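Iota-carrageenase (Alteromonas sp., PDB 1H80) hydrolyses the 1,4-beta linkages of iota-carrageenan, a sulfated galactan of red algal cell walls, with inversion of anomeric configuration. Local coordinates at residues 79-84 / 114-119; 119-124 / 147-152; 22-27 / 56-61. All blocks are in the same frame, centred on the assembly; numbering follows the deposited sequence. Where two conformers were deposited one is given.

The three contacts join parallel strands of the beta-helix, all on one side of the centre of the chain. Contact 3 lies at the outset of the fold. Its strand 56-60 pairs next with strand 76-80 of contact 1, where Arg79 N bonds Leu58 O at 2.9 Å. Contact centres 1 and 3 are about 13 Å apart, and those of 1 and 2 about 10 Å. Contacts 1 and 2 share Gly119 and the calcium ion bound to its O. Asn147 of contact 2 also ties back, with ND2 2.9 Å from Gly117 O. Contacts 2 and 3 do not touch; their nearest atoms are about 7 Å apart.

Contact 1 (79-84 / 114-119). With CA (calcium ion), chain C; NA (sodium ion), chain G.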
loop_
_atom_site.group_PDB
_atom_site.type_symbol
_atom_site.label_atom_id
_atom_site.label_comp_id
_atom_site.label_asym_id
_atom_site.label_seq_id
_atom_site.Cartn_x
_atom_site.Cartn_y
_atom_site.Cartn_z
ATOM N N ARG A 79 3.531 -22.755 -2.248
ATOM C CA ARG A 79 4.951 -22.504 -2.081
ATOM C C ARG A 79 5.504 -22.353 -3.482
ATOM O O ARG A 79 5.209 -23.150 -4.373
ATOM C CB ARG A 79 5.622 -23.656 -1.330
ATOM C CG ARG A 79 5.198 -23.713 0.138
ATOM C CD ARG A 79 5.588 -22.427 0.871
ATOM N NE ARG A 79 5.137 -22.400 2.263
ATOM C CZ ARG A 79 3.916 -22.054 2.668
ATOM N NH1 ARG A 79 2.977 -21.688 1.798
ATOM N NH2 ARG A 79 3.634 -22.077 3.964
ATOM N N VAL A 80 6.304 -21.317 -3.672
ATOM C CA VAL A 80 6.849 -21.016 -4.987
ATOM C C VAL A 80 8.362 -21.128 -5.044
ATOM O O VAL A 80 9.063 -20.534 -4.231
ATOM C CB VAL A 80 6.435 -19.588 -5.392
ATOM C CG1 VAL A 80 6.802 -19.326 -6.837
ATOM C CG2 VAL A 80 4.940 -19.395 -5.158
ATOM N N GLU A 81 8.878 -21.882 -6.008
ATOM C CA GLU A 81 10.325 -22.013 -6.103
ATOM C C GLU A 81 10.978 -20.672 -6.422
ATOM O O GLU A 81 10.359 -19.779 -7.005
ATOM C CB GLU A 81 10.708 -23.097 -7.110
ATOM C CG GLU A 81 10.296 -24.482 -6.623
ATOM C CD GLU A 81 11.000 -25.613 -7.348
ATOM O OE1 GLU A 81 11.031 -25.599 -8.593
ATOM O OE2 GLU A 81 11.518 -26.527 -6.667
ATOM N N SER A 82 12.237 -20.547 -6.028
ATOM C CA SER A 82 12.984 -19.300 -6.144
ATOM C C SER A 82 13.282 -18.682 -7.505
ATOM O O SER A 82 13.598 -17.491 -7.577
ATOM C CB SER A 82 14.288 -19.433 -5.357
ATOM O OG SER A 82 14.921 -18.176 -5.210
ATOM N N ASP A 83 13.199 -19.462 -8.577
ATOM C CA ASP A 83 13.471 -18.909 -9.901
ATOM C C ASP A 83 12.192 -18.711 -10.696
ATOM O O ASP A 83 12.224 -18.430 -11.894
ATOM C CB ASP A 83 14.433 -19.814 -10.674
ATOM C CG ASP A 83 15.807 -19.873 -10.039
ATOM O OD1 ASP A 83 16.356 -18.796 -9.719
ATOM O OD2 ASP A 83 16.341 -20.990 -9.864
ATOM N N VAL A 84 11.059 -18.851 -10.021
ATOM C CA VAL A 84 9.773 -18.685 -10.676
ATOM C C VAL A 84 9.515 -17.239 -11.061
ATOM O O VAL A 84 9.891 -16.310 -10.348
ATOM C CB VAL A 84 8.619 -19.155 -9.764
ATOM C CG1 VAL A 84 7.268 -18.695 -10.333
ATOM C CG2 VAL A 84 8.643 -20.669 -9.658
ATOM N N GLN A 114 3.713 -18.410 -0.188
ATOM C CA GLN A 114 5.057 -18.022 0.200
ATOM C C GLN A 114 6.152 -18.484 -0.745
ATOM O O GLN A 114 6.145 -19.618 -1.221
ATOM C CB GLN A 114 5.330 -18.556 1.608
ATOM C CG GLN A 114 6.637 -18.109 2.231
ATOM C CD GLN A 114 6.710 -18.473 3.700
ATOM O OE1 GLN A 114 5.774 -18.214 4.459
ATOM N NE2 GLN A 114 7.820 -19.071 4.111
ATOM N N GLY A 115 7.099 -17.592 -1.007
ATOM C CA GLY A 115 8.203 -17.934 -1.873
ATOM C C GLY A 115 9.263 -18.666 -1.068
ATOM O O GLY A 115 9.521 -18.345 0.095
ATOM N N LEU A 116 9.865 -19.675 -1.684
ATOM C CA LEU A 116 10.932 -20.428 -1.049
ATOM C C LEU A 116 12.237 -19.674 -1.269
ATOM O O LEU A 116 12.337 -18.834 -2.166
ATOM C CB LEU A 116 11.048 -21.813 -1.687
ATOM C CG LEU A 116 9.871 -22.752 -1.450
ATOM C CD1 LEU A 116 9.923 -23.902 -2.438
ATOM C CD2 LEU A 116 9.915 -23.257 -0.016
ATOM N N GLY A 117 13.233 -19.969 -0.444
ATOM C CA GLY A 117 14.532 -19.336 -0.596
ATOM C C GLY A 117 14.522 -17.821 -0.560
ATOM O O GLY A 117 13.913 -17.229 0.328
ATOM N N ASN A 118 15.201 -17.193 -1.519
ATOM C CA ASN A 118 15.260 -15.739 -1.552
ATOM C C ASN A 118 14.077 -15.101 -2.268
ATOM O O ASN A 118 14.092 -13.907 -2.572
ATOM C CB ASN A 118 16.582 -15.248 -2.164
ATOM C CG ASN A 118 16.781 -15.708 -3.591
ATOM O OD1 ASN A 118 15.824 -15.927 -4.324
ATOM N ND2 ASN A 118 18.042 -15.832 -3.999
ATOM N N GLY A 119 13.050 -15.899 -2.539
ATOM C CA GLY A 119 11.858 -15.361 -3.168
ATOM C C GLY A 119 11.811 -15.447 -4.672
ATOM O O GLY A 119 12.810 -15.738 -5.321
HETATM CA CA CA C . 14.858 -15.948 -6.362
HETATM NA NA NA G . 12.073 -27.812 -8.550
HETATM O O HOH W 1 16.797 -19.137 -3.241
HETATM O O HOH W 2 16.499 -17.058 -7.598
HETATM O O HOH W 3 14.700 -13.544 -5.559
HETATM O O HOH W 4 13.935 -14.678 -8.223
HETATM O O HOH W 5 16.762 -14.341 -6.980
HETATM O O HOH W 6 12.304 -27.060 -10.690
#
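Ser82 and Asn118 meet at a calcium ion. Ser82 OG and Asn118 OD1 are 2.6 Å apart as fellow ligands of the ion, not as a hydrogen-bonded pair. Ser82 binds twice, with its carbonyl O 2.3 Å and its OG 2.5 Å from the calcium. OG stands anti to the backbone N (chi1 -168°), on the side of the carbonyl carbon. Gly119 O is the fourth protein ligand, 2.3 Å from the ion. Four waters fill the rest of the shell and form the solvent side of the contact. One of them also donates to Asp83 OD1, another to Asn118 O.

The tight part lies on the strands, two parallel neighbours in the beta-helix. Val80 N donates to Gln114 O at 3.0 Å. Leu116 N donates to Val80 O at 2.8 Å in a nearly straight bond (175°). Leu116 then rests CB on Val80 O, 3.5 Å away. Beside this, Gln114 CB sits over one face of the Arg79 guanidinium, 3.7 Å above its plane and toward the rim, while Arg79 NH1 bonds Ser112 OG.

Apart from this packing, Glu81 grips a sodium ion with both carboxylate oxygens, and its OE1 also accepts from Asn62 N.

All four protein ligands of the calcium are neutral oxygens. The charge of the ion is probably offset in part through the water that reaches Asp83 OD1, and the ion is likely to be what lets these oxygens lie so close together.

Contact 2 (119-124 / 147-152); sequences GFLVDF and NFTIDD. With CA (calcium ion), chain C.
Phe120 and Phe148 lie side by side and point the same way. Phe148 CB, not its ring, sits over the centre of the Phe120 ring, 3.4 Å above the plane, in a CH-pi contact. The two rings are near parallel (29°) but slid apart, with centroids 5.1 Å from each other, so they barely overlap. In both residues CG lies between the backbone N and the carbonyl carbon (chi1 58° for Phe120), and this shared placement starts the two side chains off in the same direction. Val122 also runs alongside Phe148, its CG2 4.0 Å from Phe148 CD1. Phe135 and Ile182 pack on Phe148 in turn, inside the beta-helix.

The opposite face of the strands is mixed. The side chains of Leu121 and Asp151 cross at about a right angle, and Leu121 CD1 meets Asp151 CG at 3.7 Å. The carboxylates of Asp123 and Asp151 are turned 84° apart, with OD1 of Asp123 4.4 Å from OD2 of Asp151. Lys125 NZ makes a salt bridge to each of them. At the strand end, Asp152 OD1 approaches the Phe124 ring in its plane, 3.7 Å from CD2; it also bonds Thr155 OG1.

Four backbone bonds pair the strands in parallel, among them Val122 N to Thr149 O at 2.8 Å. A water links Phe120 O with Thr149 OG1. Gly119 passes close to Asn147, where a CB would clash with OD1; Asn147 ND2 bonds Gly115 O.

The face of Phe120, Val122, Phe148 and Ile150 is held by apolar packing. On the other, the two acids would probably repel each other, and the shared lysine is likely to offset this.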
loop_
_atom_site.group_PDB
_atom_site.type_symbol
_atom_site.label_atom_id
_atom_site.label_comp_id
_atom_site.label_asym_id
_atom_site.label_seq_id
_atom_site.Cartn_x
_atom_site.Cartn_y
_atom_site.Cartn_z
ATOM N N GLY A 119 13.050 -15.899 -2.539
ATOM C CA GLY A 119 11.858 -15.361 -3.168
ATOM C C GLY A 119 11.811 -15.447 -4.672
ATOM O O GLY A 119 12.810 -15.738 -5.321
ATOM N N PHE A 120 10.633 -15.183 -5.226
ATOM C CA PHE A 120 10.454 -15.249 -6.664
ATOM C C PHE A 120 10.097 -13.889 -7.218
ATOM O O PHE A 120 10.076 -12.893 -6.499
ATOM C CB PHE A 120 9.362 -16.254 -7.029
ATOM C CG PHE A 120 8.029 -15.956 -6.410
ATOM C CD1 PHE A 120 7.765 -16.305 -5.090
ATOM C CD2 PHE A 120 7.032 -15.323 -7.147
ATOM C CE1 PHE A 120 6.528 -16.030 -4.512
ATOM C CE2 PHE A 120 5.797 -15.045 -6.579
ATOM C CZ PHE A 120 5.541 -15.398 -5.259
ATOM N N LEU A 121 9.792 -13.861 -8.506
ATOM C CA LEU A 121 9.472 -12.613 -9.163
ATOM C C LEU A 121 8.083 -12.555 -9.777
ATOM O O LEU A 121 7.635 -13.502 -10.424
ATOM C CB LEU A 121 10.499 -12.353 -10.267
ATOM C CG LEU A 121 10.303 -11.093 -11.107
ATOM C CD1 LEU A 121 10.636 -9.877 -10.267
ATOM C CD2 LEU A 121 11.198 -11.148 -12.333
ATOM N N VAL A 122 7.398 -11.444 -9.534
ATOM C CA VAL A 122 6.100 -11.181 -10.147
ATOM C C VAL A 122 6.517 -10.071 -11.101
ATOM O O VAL A 122 6.978 -9.017 -10.666
ATOM C CB VAL A 122 5.066 -10.646 -9.148
ATOM C CG1 VAL A 122 3.847 -10.129 -9.900
ATOM C CG2 VAL A 122 4.654 -11.754 -8.196
ATOM N N ASP A 123 6.371 -10.312 -12.399
ATOM C CA ASP A 123 6.816 -9.350 -13.401
ATOM C C ASP A 123 5.694 -8.692 -14.206
ATOM O O ASP A 123 4.945 -9.367 -14.912
ATOM C CB ASP A 123 7.792 -10.066 -14.341
ATOM C CG ASP A 123 8.522 -9.125 -15.272
ATOM O OD1 ASP A 123 8.451 -7.896 -15.076
ATOM O OD2 ASP A 123 9.188 -9.632 -16.201
ATOM N N PHE A 124 5.592 -7.369 -14.090
ATOM C CA PHE A 124 4.583 -6.599 -14.819
ATOM C C PHE A 124 5.233 -5.803 -15.947
ATOM O O PHE A 124 4.541 -5.118 -16.699
ATOM C CB PHE A 124 3.880 -5.582 -13.908
ATOM C CG PHE A 124 2.959 -6.182 -12.884
ATOM C CD1 PHE A 124 2.607 -7.526 -12.924
ATOM C CD2 PHE A 124 2.411 -5.375 -11.888
ATOM C CE1 PHE A 124 1.720 -8.056 -11.992
ATOM C CE2 PHE A 124 1.523 -5.896 -10.951
ATOM C CZ PHE A 124 1.178 -7.239 -11.004
ATOM N N ASN A 147 7.536 -13.264 0.864
ATOM C CA ASN A 147 8.697 -13.481 0.019
ATOM C C ASN A 147 8.722 -13.471 -1.508
ATOM O O ASN A 147 8.888 -14.519 -2.145
ATOM C CB ASN A 147 9.303 -14.789 0.494
ATOM C CG ASN A 147 10.780 -14.884 0.237
ATOM O OD1 ASN A 147 11.468 -13.876 0.083
ATOM N ND2 ASN A 147 11.292 -16.114 0.232
ATOM N N PHE A 148 8.617 -12.284 -2.089
ATOM C CA PHE A 148 8.717 -12.150 -3.526
ATOM C C PHE A 148 8.969 -10.705 -3.879
ATOM O O PHE A 148 8.831 -9.803 -3.046
ATOM C CB PHE A 148 7.471 -12.707 -4.225
ATOM C CG PHE A 148 6.177 -12.119 -3.752
ATOM C CD1 PHE A 148 5.651 -10.986 -4.362
ATOM C CD2 PHE A 148 5.458 -12.724 -2.725
ATOM C CE1 PHE A 148 4.422 -10.466 -3.961
ATOM C CE2 PHE A 148 4.226 -12.211 -2.314
ATOM C CZ PHE A 148 3.706 -11.081 -2.935
ATOM N N THR A 149 9.408 -10.510 -5.111
ATOM C CA THR A 149 9.705 -9.187 -5.622
ATOM C C THR A 149 8.700 -8.909 -6.722
ATOM O O THR A 149 8.324 -9.809 -7.473
ATOM C CB THR A 149 11.128 -9.130 -6.210
ATOM O OG1 THR A 149 12.084 -9.361 -5.167
ATOM C CG2 THR A 149 11.394 -7.774 -6.850
ATOM N N ILE A 150 8.251 -7.666 -6.792
ATOM C CA ILE A 150 7.299 -7.266 -7.806
ATOM C C ILE A 150 7.968 -6.234 -8.693
ATOM O O ILE A 150 8.292 -5.139 -8.236
ATOM C CB ILE A 150 6.051 -6.623 -7.178
ATOM C CG1 ILE A 150 5.412 -7.592 -6.181
ATOM C CG2 ILE A 150 5.062 -6.230 -8.271
ATOM C CD1 ILE A 150 4.362 -6.952 -5.298
ATOM N N ASP A 151 8.212 -6.596 -9.948
ATOM C CA ASP A 151 8.800 -5.668 -10.904
ATOM C C ASP A 151 7.615 -4.973 -11.555
ATOM O O ASP A 151 7.025 -5.473 -12.515
ATOM C CB ASP A 151 9.619 -6.414 -11.959
ATOM C CG ASP A 151 11.089 -6.505 -11.602
ATOM O OD1 ASP A 151 11.450 -6.232 -10.437
ATOM O OD2 ASP A 151 11.886 -6.857 -12.494
ATOM N N ASP A 152 7.261 -3.821 -11.003
ATOM C CA ASP A 152 6.129 -3.047 -11.486
ATOM C C ASP A 152 6.538 -2.219 -12.695
ATOM O O ASP A 152 7.715 -2.159 -13.061
ATOM C CB ASP A 152 5.642 -2.120 -10.369
ATOM C CG ASP A 152 4.181 -1.741 -10.503
ATOM O OD1 ASP A 152 3.599 -1.899 -11.597
ATOM O OD2 ASP A 152 3.616 -1.268 -9.495
HETATM CA CA CA C . 14.858 -15.948 -6.362
HETATM O O HOH W 7 12.401 -12.132 -5.024
HETATM O O HOH W 2 16.499 -17.058 -7.598
HETATM O O HOH W 4 13.935 -14.678 -8.223
HETATM O O HOH W 5 16.762 -14.341 -6.980
HETATM O O HOH W 3 14.700 -13.544 -5.559
#

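Contact 3 (22-27 / 56-61). With NA (sodium ion), chain I.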
loop_
_atom_site.group_PDB
_atom_site.type_symbol
_atom_site.label_atom_id
_atom_site.label_comp_id
_atom_site.label_asym_id
_atom_site.label_seq_id
_atom_site.Cartn_x
_atom_site.Cartn_y
_atom_site.Cartn_z
ATOM N N TYR A 22 0.856 -31.292 -3.817
ATOM C CA TYR A 22 0.794 -31.377 -5.274
ATOM C C TYR A 22 1.783 -30.433 -5.936
ATOM O O TYR A 22 2.246 -29.472 -5.326
ATOM C CB TYR A 22 -0.602 -31.019 -5.792
ATOM C CG TYR A 22 -1.713 -31.964 -5.416
ATOM C CD1 TYR A 22 -1.519 -33.347 -5.413
ATOM C CD2 TYR A 22 -2.987 -31.477 -5.127
ATOM C CE1 TYR A 22 -2.575 -34.219 -5.133
ATOM C CE2 TYR A 22 -4.044 -32.336 -4.851
ATOM C CZ TYR A 22 -3.832 -33.702 -4.857
ATOM O OH TYR A 22 -4.887 -34.549 -4.598
ATOM N N ASP A 23 2.094 -30.718 -7.197
ATOM C CA ASP A 23 2.996 -29.896 -7.991
ATOM C C ASP A 23 2.136 -29.356 -9.134
ATOM O O ASP A 23 1.444 -30.115 -9.810
ATOM C CB ASP A 23 4.152 -30.744 -8.527
ATOM C CG ASP A 23 5.135 -29.942 -9.359
ATOM O OD1 ASP A 23 4.758 -29.491 -10.462
ATOM O OD2 ASP A 23 6.289 -29.762 -8.908
ATOM N N LEU A 24 2.164 -28.044 -9.334
ATOM C CA LEU A 24 1.349 -27.413 -10.364
ATOM C C LEU A 24 1.566 -27.977 -11.759
ATOM O O LEU A 24 0.613 -28.155 -12.522
ATOM C CB LEU A 24 1.611 -25.906 -10.388
ATOM C CG LEU A 24 0.780 -25.147 -11.425
ATOM C CD1 LEU A 24 -0.701 -25.272 -11.096
ATOM C CD2 LEU A 24 1.206 -23.693 -11.435
ATOM N N VAL A 25 2.818 -28.254 -12.093
ATOM C CA VAL A 25 3.138 -28.777 -13.413
ATOM C C VAL A 25 2.889 -30.274 -13.546
ATOM O O VAL A 25 2.171 -30.718 -14.443
ATOM C CB VAL A 25 4.607 -28.483 -13.776
ATOM C CG1 VAL A 25 4.969 -29.168 -15.089
ATOM C CG2 VAL A 25 4.818 -26.980 -13.895
ATOM N N ASP A 26 3.440 -31.062 -12.638
ATOM C CA ASP A 26 3.380 -32.529 -12.697
ATOM C C ASP A 26 1.948 -33.005 -12.433
ATOM O O ASP A 26 1.523 -34.011 -13.066
ATOM C CB ASP A 26 4.314 -33.132 -11.646
ATOM N N ASP A 27 1.222 -32.417 -11.514
ATOM C CA ASP A 27 -0.108 -32.886 -11.170
ATOM C C ASP A 27 -1.260 -32.182 -11.868
ATOM O O ASP A 27 -2.337 -32.758 -12.008
ATOM C CB ASP A 27 -0.304 -32.801 -9.654
ATOM C CG ASP A 27 0.628 -33.730 -8.899
ATOM O OD1 ASP A 27 0.656 -34.932 -9.237
ATOM O OD2 ASP A 27 1.329 -33.273 -7.970
ATOM N N GLY A 56 -3.782 -28.843 1.924
ATOM C CA GLY A 56 -2.482 -29.287 1.473
ATOM C C GLY A 56 -1.643 -28.171 0.909
ATOM O O GLY A 56 -2.014 -26.997 0.967
ATOM N N THR A 57 -0.498 -28.557 0.359
ATOM C CA THR A 57 0.440 -27.612 -0.214
ATOM C C THR A 57 0.533 -27.788 -1.716
ATOM O O THR A 57 0.456 -28.903 -2.229
ATOM C CB THR A 57 1.848 -27.802 0.401
ATOM O OG1 THR A 57 1.789 -27.534 1.809
ATOM C CG2 THR A 57 2.859 -26.859 -0.246
ATOM N N LEU A 58 0.673 -26.672 -2.417
ATOM C CA LEU A 58 0.832 -26.699 -3.858
ATOM C C LEU A 58 2.180 -26.073 -4.154
ATOM O O LEU A 58 2.465 -24.957 -3.716
ATOM C CB LEU A 58 -0.258 -25.881 -4.552
ATOM C CG LEU A 58 -0.052 -25.781 -6.065
ATOM C CD1 LEU A 58 -0.205 -27.164 -6.694
ATOM C CD2 LEU A 58 -1.061 -24.812 -6.661
ATOM N N LEU A 59 3.022 -26.794 -4.879
ATOM C CA LEU A 59 4.320 -26.260 -5.235
ATOM C C LEU A 59 4.252 -25.732 -6.656
ATOM O O LEU A 59 3.779 -26.429 -7.548
ATOM C CB LEU A 59 5.402 -27.343 -5.173
ATOM C CG LEU A 59 6.812 -26.861 -5.541
ATOM C CD1 LEU A 59 7.316 -25.875 -4.489
ATOM C CD2 LEU A 59 7.753 -28.045 -5.633
ATOM N N ILE A 60 4.684 -24.491 -6.847
ATOM C CA ILE A 60 4.748 -23.904 -8.178
ATOM C C ILE A 60 6.242 -23.979 -8.461
ATOM O O ILE A 60 7.031 -23.208 -7.914
ATOM C CB ILE A 60 4.275 -22.443 -8.196
ATOM C CG1 ILE A 60 2.787 -22.386 -7.848
ATOM C CG2 ILE A 60 4.517 -21.833 -9.571
ATOM C CD1 ILE A 60 2.187 -20.992 -7.931
ATOM N N PRO A 61 6.655 -24.932 -9.308
ATOM C CA PRO A 61 8.057 -25.139 -9.664
ATOM C C PRO A 61 8.639 -24.096 -10.595
ATOM O O PRO A 61 7.910 -23.379 -11.276
ATOM C CB PRO A 61 8.043 -26.528 -10.286
ATOM C CG PRO A 61 6.752 -26.519 -11.025
ATOM C CD PRO A 61 5.785 -25.866 -10.047
HETATM NA NA NA I . 2.628 -35.256 -7.632
HETATM O O HOH W 8 1.148 -37.162 -8.027
HETATM O O HOH W 9 3.614 -35.917 -10.196
HETATM O O HOH W 10 1.411 -35.217 -5.689
HETATM O O HOH W 11 3.638 -33.387 -5.692
#
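The first strand of the beta-helix, 20-23, pairs in parallel with strand 56-60, and Tyr22 and Asp23 face Leu58 and Leu59. Tyr22 N donates to Thr57 O at 2.9 Å. Leu59 N returns a bond to Tyr22 O, and Leu24 N reaches Leu59 O in a nearly straight line (175°). Leu58 CD1 ends 4.0 Å from Tyr22 CB and also lies near Leu24 N. Helix 39-50 packs on this face, with Leu42, Ala45 and Ile49 against Leu58. Leu24 and Ile60 run side by side, CD2 of the one 4.1 Å from CG1 of the other.

At Asp23 the strand turns into the short helix 24-28, and this residue is its N-cap. Asp23 CG stands anti to the backbone N (chi1 -180°), which puts it on the side of the carbonyl carbon, where the helix follows. Asp23 OD1 accepts from Asp26 N at 3.0 Å, met from above the carboxylate plane (39°), and weakly from Val25 N. The same OD1 touches Pro61 CG at 3.6 Å. An alanine here would probably leave Asp26 N without its capping acceptor and open a gap beside the Pro61 ring. Val25 presses on that ring as well. Its CG2 is 3.5 Å from Pro61 CG, tighter than usual for two carbons.

Asp27 folds back on the strand. Its OD2 accepts from Asp23 N at 2.8 Å, through the lone pair away from OD1. Both oxygens of Asp27 also hold a sodium ion, OD2 at 2.4 Å, and four waters complete the ligands. The ion and the Asp23 N-H probably share the charge of this carboxylate. Nearby, the Tyr22 ring meets Phe28 edge-to-face.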